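Local atomic coordinates of pectate lyase/Amb allergen (Acidovorax citrulli, PDB entry 4HWV), a protein that probably cleaves pectate in plant cell walls as a secreted, calcium-binding lyase of polysaccharide lyase family 1. Residues G72-A77 against T160-D165; T99-V104 against A116-L121; K177-N182 against T201-F206; Y289-N294 against K323-G328. One frame throughout, in Å; residues are numbered along the deposited sequence. Where two conformers were deposited one is given.

Contact 1 (G72-A77 against T160-D165); sequences GTPDKA and TISVPD
Lys76 and Asp165 run side by side and point the same way, yet their charged ends do not meet: NZ of Lys76 stays 4.6 Å from OD1 of Asp165. What OD1 touches instead is the aliphatic part of the lysine, lying 3.4 Å from Lys76 CG, with CD next. In both residues CG stands anti to the carbonyl carbon, and the lysine chain beyond CG is extended, which carries the ammonium past the carboxylate. The other oxygen, OD2 of Asp165, accepts from the backbone N of Ala193. A second patch is formed by two prolines, where Pro74 CB rests 3.9 Å from Pro164 CB. The Pro164 ring also pushes CB and CG against a backbone oxygen, its CG coming to 3.1 Å from Asp75 O. No hydrogen bond joins the segments. The loop 72-77, which leads into strand 79-83, thus passes the residues that follow strand 160-163, within this chain an outermost strand of a four-stranded parallel sheet of the right-handed beta-helix, mainly by van der Waals contact. An Asx turn shapes that loop: Ala77 N donates to Asp75 OD1 over 3.0 Å, reaching the oxygen from above the carboxylate plane, 51° out of it. The same carboxylate forms a salt bridge through OD2 with Arg43, while Leu57 of helix 50-57 packs on Pro164.

Contact 2 (T99-V104 against A116-L121); sequences TPDRYV and ASQASL
Two helix starts meet here, and Asp101, in the first turn of helix 100-105, reaches across to the N-terminal end of helix 118-129. Its OD1 accepts from Gln118 N at 2.8 Å, a nearly straight bond with an angle of 167° at the hydrogen. The N-H comes from above the carboxylate plane, 48° out of it. OD2 turns to a water at 2.7 Å, which donates to it and accepts from Ala119 N. The carboxylate therefore serves two successive amides of the helix's first turn, one directly and one through water, and its negative charge would be favoured by the positive end of the helix dipole. Ser117 is the N-cap of this helix: its OG accepts from Ser120 N, and the aspartate takes Gln118 N. Thr99 caps the other helix in the same way, its OG1 accepting from Arg102 N. These helices belong to the part of the chain preceding the long helix 143-159, and they lie beside the second subunit, whose His259 NE2 is hydrogen-bonded to Ala116 O and whose Val257 packs on Asp101. The Gln118 side chain leaves with CG anti to the backbone N (chi1 161°), which sets CG 3.8 Å from Pro100 CB. The chain then bends at chi2, which places CD beside Pro100 CB as well; OE1 of Gln118 lies 3.9 Å from Val104 CG2. That same methyl of Val104 also meets Leu121 CD2 at 4.1 Å, while Ala147 of helix 143-159 touches Leu121.

Contact 3 (K177-N182 against T201-F206); sequences KILHGN and TFEDAF
Lys177 reaches over its neighbouring strand toward Glu203. Its CB lies 3.5 Å from Thr201 O, CG passes beside Thr201 CB, and CD and CE approach Glu203 OE2. At the tip, NZ closes a salt bridge with that oxygen at 2.9 Å, on the syn side and 29° out of the carboxylate plane. A chain extended beyond CG, in both lysine and glutamate, lets the two tips meet. A water lies 2.9 Å from Glu203 OE1 and may donate to it, and Leu179 CD2 packs 3.7 Å from Glu203 CB. Strands 177-179 and 201-203 are parallel neighbours in successive turns of the right-handed beta-helix, joined by backbone bonds from Ile178 N to Thr201 O, Glu203 N to Ile178 O and His180 N to Glu203 O. On the face opposite Lys177 and Glu203, Ile178 CD1 meets Phe202 CE1 at 3.9 Å, and Phe244 stacks on the phenylalanine ring as the next turn follows. Past the strands, the His180 ring lies with one face on its neighbour Leu179 CB, and its CD2 edge turns to Asp204 O at 3.4 Å. Ring and Asp204 carboxylate are 81° apart, and one water lies 2.7 Å from both His180 NE2 and Asp204 OD2. Asp88 takes up His180 ND1, whereas Asp204 is gripped by Arg249 and His277.

Contact 4 (Y289-N294 against K323-G328); sequences YVTLSN and KVTFHG
Strands 290-293 and 324-327 run parallel, 4.6 Å apart at their axes and 8° off in direction, with five backbone hydrogen bonds from Val290 N to Lys323 O through Asn294 N to His327 O. On the face of Leu292 and Phe326, Leu292 (CG anti to the carbonyl carbon, chi1 -58°) has CD1 over the phenyl face, offset toward the rim and 4.0 Å from the centroid, a CH-pi contact. The same methyl presses on Val324 CG1 at 3.5 Å. The other face carries a second CH-pi contact, Ser293 CB standing 3.9 Å from the centroid of the His327 imidazole. Thr291 and Thr325 lie alongside each other, OG1 of Thr291 3.7 Å from Thr325 CB; Thr24 and Tyr460 respectively bind their hydroxyls. At the start of the strands Lys323 CD packs 3.7 Å from Tyr289 CE1, and one water links Tyr289 OH with Lys323 NZ. At the far end another water donates to both Asn294 OD1 and Gly328 O, while Asn294 ND2 bonds to Asp240 OD1. Matching residues stack from turn to turn, Leu292 on Phe326 and Thr291 on Thr325, the in-register side-chain ladders of the parallel beta-helix of pectate lyases.

Contacts 3 and 4 join neighbouring turns of the beta-helix, their centres 20 Å apart and their nearest atoms about 10 Å apart. Contact 1 touches contact 3 directly: Ile161 N lies 2.9 Å from Asn182 O, a probable hydrogen bond between strands 160-163 and 182-185. Contact 2 lies out at the subunit interface, its centre 40 Å from that of contact 4 across the chain's centre. The calcium ion, held by Asp227, Asp278 and Asp282, lies closest to contact 3, about 9 Å from the side chain of Ala205. It is about 12 Å from that of Leu292 in contact 4, whereas contacts 1 and 2 are remote from the metal.

Contact 1 (G72-A77 against T160-D165)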
# COMPACT_ATOMS: atom_id res chain seq x y z
N GLY A 72 -28.40 2.86 -19.29
CA GLY A 72 -29.50 2.06 -18.77
C GLY A 72 -30.28 2.78 -17.69
O GLY A 72 -30.09 3.98 -17.48
N THR A 73 -31.14 2.06 -16.99
CA THR A 73 -32.05 2.67 -16.03
C THR A 73 -31.73 2.22 -14.61
O THR A 73 -31.96 1.07 -14.27
CB THR A 73 -33.50 2.29 -16.34
OG1 THR A 73 -33.81 2.71 -17.68
CG2 THR A 73 -34.47 2.97 -15.37
N PRO A 74 -31.15 3.11 -13.77
CA PRO A 74 -30.92 2.73 -12.37
C PRO A 74 -32.26 2.34 -11.75
O PRO A 74 -33.28 2.98 -12.00
CB PRO A 74 -30.36 4.01 -11.73
CG PRO A 74 -29.76 4.76 -12.90
CD PRO A 74 -30.66 4.47 -14.06
N ASP A 75 -32.24 1.27 -10.97
CA ASP A 75 -33.48 0.66 -10.45
C ASP A 75 -33.85 1.25 -9.09
O ASP A 75 -33.09 1.11 -8.13
CB ASP A 75 -33.24 -0.85 -10.34
CG ASP A 75 -34.47 -1.63 -9.91
OD1 ASP A 75 -35.54 -1.04 -9.68
OD2 ASP A 75 -34.32 -2.87 -9.77
N LYS A 76 -35.00 1.91 -9.01
CA LYS A 76 -35.42 2.55 -7.77
C LYS A 76 -36.13 1.62 -6.79
O LYS A 76 -36.48 2.05 -5.68
CB LYS A 76 -36.30 3.77 -8.05
CG LYS A 76 -35.61 4.85 -8.88
CD LYS A 76 -36.51 6.09 -9.03
CE LYS A 76 -36.00 7.01 -10.13
NZ LYS A 76 -36.43 8.43 -9.93
N ALA A 77 -36.38 0.38 -7.18
CA ALA A 77 -37.06 -0.57 -6.29
C ALA A 77 -36.10 -1.07 -5.19
O ALA A 77 -34.90 -1.17 -5.41
CB ALA A 77 -37.60 -1.73 -7.08
N THR A 160 -16.87 5.82 -11.61
CA THR A 160 -18.03 6.35 -10.89
C THR A 160 -19.25 5.46 -11.11
O THR A 160 -19.60 5.18 -12.26
CB THR A 160 -18.38 7.77 -11.35
OG1 THR A 160 -17.21 8.59 -11.28
CG2 THR A 160 -19.42 8.37 -10.46
N ILE A 161 -19.88 5.03 -10.02
CA ILE A 161 -20.97 4.07 -10.07
C ILE A 161 -22.22 4.69 -9.43
O ILE A 161 -22.20 5.06 -8.25
CB ILE A 161 -20.60 2.78 -9.30
CG1 ILE A 161 -19.29 2.17 -9.80
CG2 ILE A 161 -21.76 1.78 -9.36
CD1 ILE A 161 -19.33 1.65 -11.24
N SER A 162 -23.29 4.82 -10.21
CA SER A 162 -24.52 5.43 -9.73
C SER A 162 -25.32 4.48 -8.83
O SER A 162 -25.65 3.35 -9.23
CB SER A 162 -25.37 5.84 -10.93
OG SER A 162 -26.53 6.51 -10.51
N VAL A 163 -25.64 4.94 -7.62
CA VAL A 163 -26.44 4.13 -6.69
C VAL A 163 -27.84 4.71 -6.57
O VAL A 163 -28.00 5.88 -6.21
CB VAL A 163 -25.78 4.07 -5.29
CG1 VAL A 163 -26.61 3.23 -4.34
CG2 VAL A 163 -24.36 3.50 -5.41
N PRO A 164 -28.87 3.92 -6.90
CA PRO A 164 -30.25 4.43 -6.90
C PRO A 164 -30.95 4.27 -5.54
O PRO A 164 -30.38 3.76 -4.58
CB PRO A 164 -30.93 3.52 -7.93
CG PRO A 164 -30.26 2.18 -7.68
CD PRO A 164 -28.80 2.53 -7.39
N ASP A 165 -32.20 4.71 -5.48
CA ASP A 165 -33.02 4.65 -4.27
C ASP A 165 -33.12 3.24 -3.72
O ASP A 165 -33.09 2.25 -4.46
CB ASP A 165 -34.45 5.11 -4.55
CG ASP A 165 -34.50 6.47 -5.20
OD1 ASP A 165 -34.10 6.59 -6.38
OD2 ASP A 165 -34.95 7.43 -4.54

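Contact 2 (T99-V104 against A116-L121)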
# COMPACT_ATOMS: atom_id res chain seq x y z
N THR A 99 -5.27 1.03 -17.44
CA THR A 99 -4.00 1.67 -17.16
C THR A 99 -4.13 3.09 -17.69
O THR A 99 -5.01 3.37 -18.51
CB THR A 99 -2.84 1.00 -17.93
OG1 THR A 99 -3.03 1.24 -19.33
CG2 THR A 99 -2.79 -0.51 -17.64
N PRO A 100 -3.25 4.00 -17.25
CA PRO A 100 -3.34 5.35 -17.81
C PRO A 100 -3.12 5.36 -19.33
O PRO A 100 -3.76 6.14 -20.06
CB PRO A 100 -2.21 6.08 -17.09
CG PRO A 100 -2.16 5.41 -15.75
CD PRO A 100 -2.37 3.95 -16.06
N ASP A 101 -2.25 4.48 -19.83
CA ASP A 101 -2.09 4.40 -21.28
C ASP A 101 -3.34 3.97 -22.01
O ASP A 101 -3.60 4.43 -23.12
CB ASP A 101 -0.89 3.55 -21.66
CG ASP A 101 0.38 4.33 -21.56
OD1 ASP A 101 0.67 5.05 -22.54
OD2 ASP A 101 1.05 4.28 -20.51
N ARG A 102 -4.11 3.06 -21.42
CA ARG A 102 -5.40 2.68 -22.00
C ARG A 102 -6.35 3.88 -22.06
O ARG A 102 -7.04 4.10 -23.05
CB ARG A 102 -6.03 1.55 -21.16
CG ARG A 102 -5.45 0.14 -21.41
CD ARG A 102 -6.47 -0.70 -22.22
NE ARG A 102 -6.51 -0.14 -23.57
CZ ARG A 102 -5.67 -0.45 -24.54
NH1 ARG A 102 -4.71 -1.36 -24.35
NH2 ARG A 102 -5.79 0.16 -25.71
N TYR A 103 -6.41 4.64 -20.96
CA TYR A 103 -7.30 5.80 -20.94
C TYR A 103 -6.91 6.83 -22.00
O TYR A 103 -7.78 7.43 -22.64
CB TYR A 103 -7.34 6.45 -19.56
CG TYR A 103 -8.22 5.72 -18.57
CD1 TYR A 103 -9.58 5.60 -18.80
CD2 TYR A 103 -7.71 5.20 -17.39
CE1 TYR A 103 -10.40 4.95 -17.91
CE2 TYR A 103 -8.53 4.55 -16.47
CZ TYR A 103 -9.87 4.44 -16.74
OH TYR A 103 -10.70 3.82 -15.84
N VAL A 104 -5.61 7.03 -22.19
CA VAL A 104 -5.14 7.94 -23.24
C VAL A 104 -5.49 7.40 -24.63
O VAL A 104 -6.05 8.11 -25.47
CB VAL A 104 -3.63 8.22 -23.10
CG1 VAL A 104 -3.10 8.97 -24.34
CG2 VAL A 104 -3.38 8.99 -21.80
N ALA A 116 0.39 9.56 -28.13
CA ALA A 116 0.68 8.16 -28.37
C ALA A 116 0.97 7.40 -27.09
O ALA A 116 1.06 6.17 -27.11
CB ALA A 116 1.85 8.01 -29.33
N SER A 117 1.10 8.12 -25.98
CA SER A 117 1.37 7.51 -24.68
C SER A 117 1.02 8.46 -23.56
O SER A 117 1.01 9.69 -23.74
CB SER A 117 2.85 7.14 -24.56
OG SER A 117 3.67 8.30 -24.52
N GLN A 118 0.75 7.89 -22.39
CA GLN A 118 0.66 8.67 -21.17
C GLN A 118 1.99 9.40 -20.90
O GLN A 118 1.99 10.56 -20.49
CB GLN A 118 0.26 7.76 -20.00
CG GLN A 118 0.55 8.29 -18.59
CD GLN A 118 -0.32 9.45 -18.17
OE1 GLN A 118 -0.89 10.17 -18.99
NE2 GLN A 118 -0.44 9.63 -16.86
N ALA A 119 3.12 8.75 -21.17
CA ALA A 119 4.41 9.38 -20.92
C ALA A 119 4.53 10.69 -21.70
O ALA A 119 5.03 11.70 -21.19
CB ALA A 119 5.52 8.43 -21.30
N SER A 120 4.11 10.66 -22.96
CA SER A 120 4.18 11.85 -23.80
C SER A 120 3.25 12.96 -23.29
O SER A 120 3.63 14.12 -23.21
CB SER A 120 3.86 11.49 -25.24
OG SER A 120 3.73 12.66 -26.03
N LEU A 121 2.02 12.59 -22.93
CA LEU A 121 1.07 13.55 -22.39
C LEU A 121 1.61 14.18 -21.12
O LEU A 121 1.60 15.41 -20.98
CB LEU A 121 -0.27 12.86 -22.15
CG LEU A 121 -1.33 13.74 -21.45
CD1 LEU A 121 -1.58 15.06 -22.19
CD2 LEU A 121 -2.60 12.95 -21.31
O HOH W 1 3.26 5.90 -20.73

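Contact 3 (K177-N182 against T201-F206)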
# COMPACT_ATOMS: atom_id res chain seq x y z
N LYS A 177 -14.60 -6.27 -0.56
CA LYS A 177 -13.89 -5.04 -0.89
C LYS A 177 -14.43 -4.40 -2.16
O LYS A 177 -14.83 -5.09 -3.10
CB LYS A 177 -12.40 -5.30 -1.12
CG LYS A 177 -11.65 -5.90 0.06
CD LYS A 177 -10.13 -5.81 -0.15
CE LYS A 177 -9.36 -6.12 1.10
NZ LYS A 177 -7.93 -5.71 0.89
N ILE A 178 -14.41 -3.06 -2.19
CA ILE A 178 -14.65 -2.32 -3.44
C ILE A 178 -13.47 -1.38 -3.61
O ILE A 178 -13.17 -0.57 -2.71
CB ILE A 178 -15.98 -1.55 -3.37
CG1 ILE A 178 -17.15 -2.55 -3.24
CG2 ILE A 178 -16.14 -0.66 -4.60
CD1 ILE A 178 -18.51 -1.89 -3.13
N LEU A 179 -12.76 -1.52 -4.72
CA LEU A 179 -11.52 -0.77 -4.96
C LEU A 179 -11.62 0.19 -6.12
O LEU A 179 -12.27 -0.08 -7.11
CB LEU A 179 -10.38 -1.72 -5.33
CG LEU A 179 -10.18 -3.01 -4.54
CD1 LEU A 179 -9.05 -3.81 -5.17
CD2 LEU A 179 -9.89 -2.73 -3.07
N HIS A 180 -10.91 1.30 -6.00
CA HIS A 180 -10.52 2.11 -7.15
C HIS A 180 -11.66 2.88 -7.81
O HIS A 180 -11.55 3.27 -8.99
CB HIS A 180 -9.81 1.23 -8.20
CG HIS A 180 -8.65 0.47 -7.65
ND1 HIS A 180 -8.32 -0.79 -8.08
CD2 HIS A 180 -7.76 0.79 -6.68
CE1 HIS A 180 -7.26 -1.22 -7.40
NE2 HIS A 180 -6.90 -0.28 -6.54
N GLY A 181 -12.73 3.14 -7.08
CA GLY A 181 -13.78 3.97 -7.64
C GLY A 181 -14.64 4.65 -6.62
O GLY A 181 -14.32 4.71 -5.43
N ASN A 182 -15.76 5.16 -7.11
CA ASN A 182 -16.51 6.20 -6.42
C ASN A 182 -17.98 5.85 -6.51
O ASN A 182 -18.57 5.97 -7.59
CB ASN A 182 -16.21 7.51 -7.17
CG ASN A 182 -16.69 8.78 -6.47
OD1 ASN A 182 -17.66 8.81 -5.65
ND2 ASN A 182 -16.05 9.88 -6.83
N THR A 201 -14.89 -3.14 2.81
CA THR A 201 -13.63 -2.40 2.85
C THR A 201 -13.44 -1.68 1.51
O THR A 201 -13.32 -2.32 0.47
CB THR A 201 -12.46 -3.35 3.14
OG1 THR A 201 -12.62 -3.84 4.47
CG2 THR A 201 -11.11 -2.64 3.06
N PHE A 202 -13.44 -0.34 1.57
CA PHE A 202 -13.29 0.52 0.41
C PHE A 202 -11.84 0.99 0.36
O PHE A 202 -11.33 1.48 1.37
CB PHE A 202 -14.20 1.74 0.56
CG PHE A 202 -15.66 1.47 0.42
CD1 PHE A 202 -16.25 1.54 -0.84
CD2 PHE A 202 -16.46 1.15 1.52
CE1 PHE A 202 -17.60 1.31 -1.01
CE2 PHE A 202 -17.83 0.92 1.35
CZ PHE A 202 -18.40 1.01 0.10
N GLU A 203 -11.18 0.87 -0.79
CA GLU A 203 -9.79 1.34 -0.89
C GLU A 203 -9.53 2.15 -2.15
O GLU A 203 -9.90 1.73 -3.25
CB GLU A 203 -8.80 0.17 -0.96
CG GLU A 203 -8.80 -0.72 0.29
CD GLU A 203 -7.88 -1.91 0.20
OE1 GLU A 203 -6.99 -1.94 -0.68
OE2 GLU A 203 -8.03 -2.82 1.04
N ASP A 204 -8.85 3.28 -1.96
CA ASP A 204 -8.00 3.88 -2.98
C ASP A 204 -8.76 4.32 -4.23
O ASP A 204 -8.60 3.76 -5.32
CB ASP A 204 -6.87 2.90 -3.34
CG ASP A 204 -5.79 3.52 -4.21
OD1 ASP A 204 -5.69 4.76 -4.29
OD2 ASP A 204 -5.04 2.75 -4.82
N ALA A 205 -9.60 5.35 -4.05
CA ALA A 205 -10.27 5.98 -5.19
C ALA A 205 -9.25 6.89 -5.86
O ALA A 205 -9.07 8.04 -5.47
CB ALA A 205 -11.49 6.76 -4.72
N PHE A 206 -8.55 6.33 -6.83
CA PHE A 206 -7.32 6.92 -7.38
C PHE A 206 -7.61 7.55 -8.74
O PHE A 206 -8.19 6.93 -9.64
CB PHE A 206 -6.30 5.79 -7.55
CG PHE A 206 -4.89 6.26 -7.84
CD1 PHE A 206 -3.96 6.40 -6.81
CD2 PHE A 206 -4.49 6.52 -9.15
CE1 PHE A 206 -2.65 6.79 -7.07
CE2 PHE A 206 -3.17 6.91 -9.43
CZ PHE A 206 -2.25 7.05 -8.38
O HOH W 2 -6.64 -4.47 -2.11
O HOH W 3 -4.98 0.08 -4.69
O HOH W 4 -9.08 4.34 -9.41

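Contact 4 (Y289-N294 against K323-G328)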
# COMPACT_ATOMS: atom_id res chain seq x y z
N TYR A 289 -29.39 14.04 5.81
CA TYR A 289 -29.77 12.92 6.69
C TYR A 289 -28.84 11.72 6.51
O TYR A 289 -29.27 10.61 6.20
CB TYR A 289 -31.25 12.55 6.53
CG TYR A 289 -32.20 13.69 6.84
CD1 TYR A 289 -32.34 14.18 8.13
CD2 TYR A 289 -32.98 14.26 5.85
CE1 TYR A 289 -33.22 15.21 8.42
CE2 TYR A 289 -33.86 15.30 6.13
CZ TYR A 289 -33.96 15.77 7.42
OH TYR A 289 -34.84 16.79 7.71
N VAL A 290 -27.55 11.95 6.77
CA VAL A 290 -26.53 10.94 6.59
C VAL A 290 -25.95 10.60 7.95
O VAL A 290 -25.62 11.50 8.73
CB VAL A 290 -25.40 11.49 5.69
CG1 VAL A 290 -24.33 10.42 5.46
CG2 VAL A 290 -25.99 12.02 4.38
N THR A 291 -25.81 9.32 8.22
CA THR A 291 -25.09 8.87 9.42
C THR A 291 -23.95 7.95 9.03
O THR A 291 -24.15 6.98 8.28
CB THR A 291 -26.03 8.14 10.39
OG1 THR A 291 -26.97 9.09 10.90
CG2 THR A 291 -25.25 7.52 11.56
N LEU A 292 -22.76 8.25 9.54
CA LEU A 292 -21.60 7.37 9.40
C LEU A 292 -21.28 6.84 10.80
O LEU A 292 -20.87 7.60 11.67
CB LEU A 292 -20.40 8.15 8.83
CG LEU A 292 -20.65 8.79 7.48
CD1 LEU A 292 -21.10 10.25 7.63
CD2 LEU A 292 -19.41 8.71 6.62
N SER A 293 -21.49 5.54 11.00
CA SER A 293 -21.37 4.93 12.32
C SER A 293 -20.44 3.72 12.27
O SER A 293 -20.47 2.93 11.32
CB SER A 293 -22.75 4.52 12.84
OG SER A 293 -23.42 3.69 11.90
N ASN A 294 -19.61 3.58 13.31
CA ASN A 294 -18.87 2.34 13.53
C ASN A 294 -17.95 1.97 12.37
O ASN A 294 -17.73 0.78 12.12
CB ASN A 294 -19.84 1.18 13.81
CG ASN A 294 -20.86 1.54 14.88
OD1 ASN A 294 -20.48 1.99 15.97
ND2 ASN A 294 -22.15 1.36 14.56
N LYS A 323 -27.18 17.58 6.82
CA LYS A 323 -27.31 17.07 8.18
C LYS A 323 -26.62 15.72 8.27
O LYS A 323 -27.04 14.75 7.61
CB LYS A 323 -28.78 16.94 8.56
CG LYS A 323 -29.46 18.31 8.70
CD LYS A 323 -30.98 18.14 8.86
CE LYS A 323 -31.72 19.44 9.20
NZ LYS A 323 -31.53 20.45 8.13
N VAL A 324 -25.54 15.65 9.05
CA VAL A 324 -24.69 14.46 9.09
C VAL A 324 -24.34 14.14 10.54
O VAL A 324 -24.02 15.04 11.34
CB VAL A 324 -23.37 14.67 8.31
CG1 VAL A 324 -22.57 13.38 8.26
CG2 VAL A 324 -23.65 15.17 6.91
N THR A 325 -24.43 12.85 10.90
CA THR A 325 -23.99 12.37 12.20
C THR A 325 -22.81 11.42 12.02
O THR A 325 -22.89 10.49 11.20
CB THR A 325 -25.11 11.58 12.89
OG1 THR A 325 -26.29 12.41 13.00
CG2 THR A 325 -24.65 11.10 14.26
N PHE A 326 -21.74 11.63 12.77
CA PHE A 326 -20.61 10.70 12.83
C PHE A 326 -20.52 10.15 14.26
O PHE A 326 -20.32 10.93 15.20
CB PHE A 326 -19.25 11.41 12.61
CG PHE A 326 -19.00 11.91 11.22
CD1 PHE A 326 -19.49 13.16 10.81
CD2 PHE A 326 -18.19 11.19 10.35
CE1 PHE A 326 -19.18 13.67 9.55
CE2 PHE A 326 -17.88 11.69 9.08
CZ PHE A 326 -18.38 12.95 8.68
N HIS A 327 -20.60 8.84 14.43
CA HIS A 327 -20.37 8.29 15.76
C HIS A 327 -19.75 6.90 15.73
O HIS A 327 -20.02 6.11 14.82
CB HIS A 327 -21.64 8.32 16.65
CG HIS A 327 -22.70 7.33 16.29
ND1 HIS A 327 -22.70 6.03 16.77
CD2 HIS A 327 -23.82 7.45 15.54
CE1 HIS A 327 -23.78 5.41 16.34
NE2 HIS A 327 -24.48 6.25 15.58
N GLY A 328 -18.92 6.63 16.73
CA GLY A 328 -18.32 5.32 16.89
C GLY A 328 -17.24 5.02 15.87
O GLY A 328 -16.84 3.87 15.71
O HOH W 5 -33.50 19.01 6.57
O HOH W 6 -18.01 1.87 17.17